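Local coordinates for protein endo-arabinase (PDB 5C0P) that probably hydrolyses O-glycosidic bonds in L-arabinan as a magnesium-containing member of glycoside hydrolase family 43, at residues S72-Q77 with T96-A101. Residues are numbered along the deposited sequence; the frame is centred on the assembly and turned at random. Where two conformers were deposited one is given.
Sequences SDFWGQ and TTFSNA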
loop_
_atom_site.group_PDB
_atom_site.type_symbol
_atom_site.label_atom_id
_atom_site.label_comp_id
_atom_site.label_asym_id
_atom_site.label_seq_id
_atom_site.Cartn_x
_atom_site.Cartn_y
_atom_site.Cartn_z
ATOM N N SER A 72 12.175 22.050 0.557
ATOM C CA SER A 72 11.123 23.046 0.356
ATOM C C SER A 72 10.578 23.069 -1.071
ATOM O O SER A 72 9.458 23.517 -1.302
ATOM C CB SER A 72 11.611 24.439 0.755
ATOM O OG SER A 72 12.707 24.840 -0.045
ATOM N N ASP A 73 11.367 22.583 -2.025
ATOM C CA ASP A 73 10.931 22.566 -3.420
ATOM C C ASP A 73 10.215 21.285 -3.845
ATOM O O ASP A 73 9.785 21.171 -4.991
ATOM C CB ASP A 73 12.089 22.887 -4.373
ATOM C CG ASP A 73 13.204 21.856 -4.327
ATOM O OD1 ASP A 73 13.141 20.906 -3.518
ATOM O OD2 ASP A 73 14.173 22.017 -5.104
ATOM N N PHE A 74 10.065 20.334 -2.929
ATOM C CA PHE A 74 9.296 19.130 -3.232
ATOM C C PHE A 74 7.838 19.492 -3.470
ATOM O O PHE A 74 7.269 20.326 -2.761
ATOM C CB PHE A 74 9.392 18.133 -2.090
ATOM C CG PHE A 74 8.738 16.811 -2.379
ATOM C CD1 PHE A 74 9.166 16.013 -3.437
ATOM C CD2 PHE A 74 7.708 16.354 -1.575
ATOM C CE1 PHE A 74 8.563 14.772 -3.688
ATOM C CE2 PHE A 74 7.100 15.124 -1.819
ATOM C CZ PHE A 74 7.532 14.330 -2.881
ATOM N N TRP A 75 7.225 18.855 -4.465
ATOM C CA TRP A 75 5.889 19.232 -4.889
ATOM C C TRP A 75 4.825 19.026 -3.826
ATOM O O TRP A 75 3.833 19.754 -3.800
ATOM C CB TRP A 75 5.486 18.438 -6.136
ATOM C CG TRP A 75 5.109 17.002 -5.861
ATOM C CD1 TRP A 75 5.943 15.921 -5.866
ATOM C CD2 TRP A 75 3.796 16.493 -5.575
ATOM N NE1 TRP A 75 5.240 14.775 -5.575
ATOM C CE2 TRP A 75 3.920 15.096 -5.400
ATOM C CE3 TRP A 75 2.533 17.082 -5.443
ATOM C CZ2 TRP A 75 2.819 14.276 -5.105
ATOM C CZ3 TRP A 75 1.441 16.265 -5.143
ATOM C CH2 TRP A 75 1.591 14.881 -4.981
ATOM N N GLY A 76 5.015 18.022 -2.976
ATOM C CA GLY A 76 3.969 17.614 -2.051
ATOM C C GLY A 76 4.358 17.835 -0.604
ATOM O O GLY A 76 4.972 16.977 0.018
ATOM N N GLN A 77 3.977 18.980 -0.061
ATOM C CA GLN A 77 4.387 19.319 1.294
ATOM C C GLN A 77 3.435 18.792 2.360
ATOM O O GLN A 77 3.740 18.868 3.550
ATOM C CB GLN A 77 4.576 20.824 1.442
ATOM C CG GLN A 77 5.669 21.406 0.540
ATOM C CD GLN A 77 7.070 21.002 0.977
ATOM O OE1 GLN A 77 7.366 20.933 2.170
ATOM N NE2 GLN A 77 7.941 20.730 0.006
ATOM N N THR A 96 4.775 7.153 -1.766
ATOM C CA THR A 96 4.076 7.837 -0.675
ATOM C C THR A 96 3.098 8.852 -1.254
ATOM O O THR A 96 3.312 9.375 -2.353
ATOM C CB THR A 96 5.080 8.538 0.284
ATOM O OG1 THR A 96 5.956 7.547 0.840
ATOM C CG2 THR A 96 4.375 9.249 1.440
ATOM N N THR A 97 2.019 9.118 -0.525
ATOM C CA THR A 97 0.979 10.009 -1.018
ATOM C C THR A 97 1.097 11.399 -0.388
ATOM O O THR A 97 1.272 11.548 0.824
ATOM C CB THR A 97 -0.408 9.387 -0.780
ATOM O OG1 THR A 97 -0.516 8.183 -1.563
ATOM C CG2 THR A 97 -1.513 10.351 -1.169
ATOM N N PHE A 98 1.010 12.427 -1.235
ATOM C CA PHE A 98 1.185 13.803 -0.801
ATOM C C PHE A 98 0.119 14.675 -1.438
ATOM O O PHE A 98 -0.556 14.254 -2.371
ATOM C CB PHE A 98 2.548 14.356 -1.260
ATOM C CG PHE A 98 3.737 13.529 -0.836
ATOM C CD1 PHE A 98 4.356 13.742 0.395
ATOM C CD2 PHE A 98 4.270 12.576 -1.698
ATOM C CE1 PHE A 98 5.472 12.983 0.773
ATOM C CE2 PHE A 98 5.387 11.816 -1.334
ATOM C CZ PHE A 98 5.990 12.025 -0.094
ATOM N N SER A 99 -0.010 15.903 -0.952
ATOM C CA SER A 99 -0.786 16.921 -1.639
ATOM C C SER A 99 -0.138 18.273 -1.367
ATOM O O SER A 99 0.819 18.370 -0.598
ATOM C CB SER A 99 -2.244 16.926 -1.176
ATOM O OG SER A 99 -2.359 17.295 0.187
ATOM N N ASN A 100 -0.650 19.320 -2.001
ATOM C CA ASN A 100 -0.140 20.658 -1.767
ATOM C C ASN A 100 -1.241 21.634 -2.104
ATOM O O ASN A 100 -2.205 21.270 -2.780
ATOM C CB ASN A 100 1.077 20.921 -2.662
ATOM C CG ASN A 100 2.080 21.870 -2.034
ATOM O OD1 ASN A 100 2.752 21.523 -1.067
ATOM N ND2 ASN A 100 2.199 23.066 -2.596
ATOM N N ALA A 101 -1.111 22.871 -1.642
ATOM C CA ALA A 101 -2.021 23.908 -2.093
ATOM C C ALA A 101 -1.921 23.985 -3.614
ATOM O O ALA A 101 -0.820 24.069 -4.165
ATOM C CB ALA A 101 -1.668 25.239 -1.463
#
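F74 drives the edge of its ring into one face of F98, a T-shaped pair with centroids 4.8 Å apart and planes at 81°. CE2 of F74 stands over the centre of the F98 ring, and F74 CZ lies 3.6 Å from F98 CE2. CG of F74 stands anti to the backbone N (chi1 -174°), and the far edge of the ring, CE2 and CZ, meets F98. One face of the F74 ring carries CD1 of the neighbouring W75. The six-membered ring of W75 in turn receives F98 CB off-centre on one face, a CH-pi contact of 4.2 Å from CB to the ring centroid, while W75 NE1 makes a weak hydrogen bond to S108 OG. The backbone of G76 passes close beside F98, its CA 3.6 Å from F98 CB; a CB at G76 would collide with F98 CB. An alanine in place of F98 would probably leave the edge of F74 without its aromatic face and open a gap beside G76 O.

Further along, N100 accepts a hydrogen bond through OD1 from Q77 N (3.0 Å, N-H...O angle 152°). Q77 bends back at chi2, and its NE2 donates to F74 O at 2.9 Å and also bonds K71 O, tying the loop to itself. F98 also meets F80 edge-to-face, extending the aromatic cluster to strand 78-88. The example illustrates how an aromatic cluster seats a connecting loop on a sheet: here the loop leading from strand 60-68 to strand 78-88 packs on strand 91-100, linking successive blades of the five-bladed beta-propeller characteristic of family 43.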